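PDB 4O5H: phenylacetaldehyde dehydrogenase from Burkholderia cenocepacia, which probably oxidises phenylacetaldehyde to phenylacetate with NAD+ as the electron acceptor, as a member of the aldehyde dehydrogenase family. Local coordinates for residues S452-H455 with K456-R460. Numbering follows the deposited sequence.
Sequences SAIH and KLVPR
Val458 N donates to Ile454 O at 3.0 Å, with an N-H...O angle of 160°. Two residues earlier, Lys456 N donates to Ser452 O at 3.0 Å. Between these i to i+4 bonds the pattern slackens: Leu457 N is shared, weakly, by Ala453 O and Ile454 O, so Ile454 O receives two N-H groups. Proline has no N-H to give His455 O; instead Pro459 CD lies 3.0 Å from that oxygen. Helix 451-457 forms the crossover of a beta-alpha-beta unit between parallel strands 443-447 and 465-468. On its buried side Leu457 packs on Val428 and Val432 of helix 428-436 and on Ile446 of strand 443-447. Facing the second subunit, Ile454 CG2 meets Val458 CG2 at 4.1 Å, the two branched side chains crossing at a slant; Met508 and Val506 of that subunit pack on them, and NZ of its Lys504 hydrogen-bonds to Val458 O. On the exposed side Lys456 runs back along the preceding turn. With CG set anti to its own carbonyl carbon (chi1 -73°), Lys456 CG comes within 3.3 Å of Ser452 O in this one of the two conformers modelled for the lysine, before the chain bends at chi4.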
ATOM      1  N   SER A 452      11.981   3.449  32.121  1.00 13.65           N
ATOM      2  CA  SER A 452      11.307   4.721  31.885  0.50 13.43           C
ATOM      3  C   SER A 452      11.826   5.426  30.638  1.00 13.19           C
ATOM      4  O   SER A 452      11.038   5.830  29.770  1.00 12.63           O
ATOM      5  CB  SER A 452      11.477   5.628  33.086  0.50 13.99           C
ATOM      6  OG  SER A 452      10.709   6.797  32.915  0.50 13.96           O
ATOM      7  N   ALA A 453      13.141   5.544  30.527  1.00 13.20           N
ATOM      8  CA  ALA A 453      13.737   6.214  29.364  1.00 13.03           C
ATOM      9  C   ALA A 453      13.440   5.479  28.054  1.00 12.45           C
ATOM     10  O   ALA A 453      13.182   6.118  27.045  1.00 11.95           O
ATOM     11  CB  ALA A 453      15.248   6.351  29.520  1.00 13.43           C
ATOM     12  N   ILE A 454      13.497   4.167  28.093  1.00 12.39           N
ATOM     13  CA  ILE A 454      13.241   3.355  26.903  1.00 12.15           C
ATOM     14  C   ILE A 454      11.802   3.544  26.441  1.00 12.12           C
ATOM     15  O   ILE A 454      11.543   3.846  25.283  1.00 11.81           O
ATOM     16  CB  ILE A 454      13.527   1.879  27.182  1.00 12.18           C
ATOM     17  CG1 ILE A 454      15.037   1.680  27.306  1.00 12.56           C
ATOM     18  CG2 ILE A 454      12.966   0.988  26.059  1.00 11.78           C
ATOM     19  CD1 ILE A 454      15.428   0.398  28.012  1.00 12.82           C
ATOM     20  N   HIS A 455      10.857   3.484  27.372  1.00 12.53           N
ATOM     21  CA  HIS A 455       9.453   3.601  26.993  1.00 12.53           C
ATOM     22  C   HIS A 455       9.023   5.012  26.608  1.00 12.84           C
ATOM     23  O   HIS A 455       8.106   5.169  25.841  1.00 13.34           O
ATOM     24  CB  HIS A 455       8.524   2.964  28.035  1.00 12.64           C
ATOM     25  CG  HIS A 455       8.379   1.490  27.819  1.00 12.55           C
ATOM     26  ND1 HIS A 455       7.611   0.971  26.787  1.00 12.21           N
ATOM     27  CD2 HIS A 455       8.983   0.430  28.409  1.00 12.62           C
ATOM     28  CE1 HIS A 455       7.733  -0.351  26.776  1.00 12.15           C
ATOM     29  NE2 HIS A 455       8.554  -0.701  27.746  1.00 12.59           N
ATOM     30  N   LYS A 456       9.728   6.010  27.074  1.00 13.21           N
ATOM     31  CA  LYS A 456       9.499   7.375  26.632  0.50 13.36           C
ATOM     32  C   LYS A 456      10.069   7.601  25.238  1.00 13.15           C
ATOM     33  O   LYS A 456       9.574   8.426  24.490  1.00 13.45           O
ATOM     34  CB  LYS A 456      10.108   8.370  27.639  0.50 13.92           C
ATOM     35  CG  LYS A 456       9.330   8.473  28.932  0.50 14.23           C
ATOM     36  CD  LYS A 456      10.116   9.272  29.978  0.50 14.92           C
ATOM     37  CE  LYS A 456       9.356   9.343  31.273  0.50 15.21           C
ATOM     38  NZ  LYS A 456       8.382  10.452  31.192  0.50 15.34           N
ATOM     39  N   LEU A 457      11.122   6.876  24.901  1.00 12.92           N
ATOM     40  CA  LEU A 457      11.834   7.081  23.650  1.00 12.95           C
ATOM     41  C   LEU A 457      11.233   6.323  22.467  1.00 12.23           C
ATOM     42  O   LEU A 457      11.176   6.866  21.383  1.00 11.54           O
ATOM     43  CB  LEU A 457      13.284   6.598  23.757  1.00 13.49           C
ATOM     44  CG  LEU A 457      14.459   7.128  22.963  1.00 14.33           C
ATOM     45  CD1 LEU A 457      14.188   8.568  22.630  1.00 15.14           C
ATOM     46  CD2 LEU A 457      15.856   6.918  23.612  1.00 14.84           C
ATOM     47  N   VAL A 458      10.823   5.081  22.699  1.00 11.98           N
ATOM     48  CA  VAL A 458      10.332   4.228  21.630  1.00 12.04           C
ATOM     49  C   VAL A 458       9.254   4.929  20.785  1.00 12.11           C
ATOM     50  O   VAL A 458       9.335   4.916  19.583  1.00 11.35           O
ATOM     51  CB  VAL A 458       9.827   2.866  22.157  1.00 11.94           C
ATOM     52  CG1 VAL A 458       9.001   2.145  21.098  1.00 11.62           C
ATOM     53  CG2 VAL A 458      11.025   1.994  22.536  1.00 12.16           C
ATOM     54  N   PRO A 459       8.285   5.588  21.424  1.00 12.87           N
ATOM     55  CA  PRO A 459       7.226   6.243  20.608  1.00 13.07           C
ATOM     56  C   PRO A 459       7.706   7.428  19.801  1.00 12.86           C
ATOM     57  O   PRO A 459       7.051   7.780  18.842  1.00 13.39           O
ATOM     58  CB  PRO A 459       6.236   6.769  21.648  1.00 12.99           C
ATOM     59  CG  PRO A 459       6.439   5.878  22.815  1.00 13.37           C
ATOM     60  CD  PRO A 459       7.930   5.600  22.844  1.00 13.32           C
ATOM     61  N   ARG A 460       8.827   8.013  20.170  1.00 12.95           N
ATOM     62  CA  ARG A 460       9.311   9.255  19.547  1.00 13.07           C
ATOM     63  C   ARG A 460      10.192   9.058  18.324  1.00 12.97           C
ATOM     64  O   ARG A 460      10.442  10.011  17.570  1.00 12.98           O
ATOM     65  CB  ARG A 460      10.093  10.056  20.581  1.00 13.39           C
ATOM     66  CG  ARG A 460       9.296  10.428  21.798  1.00 13.64           C
ATOM     67  CD  ARG A 460      10.149  11.197  22.834  1.00 14.23           C
ATOM     68  NE  ARG A 460      10.409  12.562  22.386  1.00 14.68           N
ATOM     69  CZ  ARG A 460      11.277  13.396  22.921  1.00 15.34           C
ATOM     70  NH1 ARG A 460      12.032  13.052  23.959  1.00 15.60           N
ATOM     71  NH2 ARG A 460      11.395  14.605  22.407  1.00 15.86           N
TER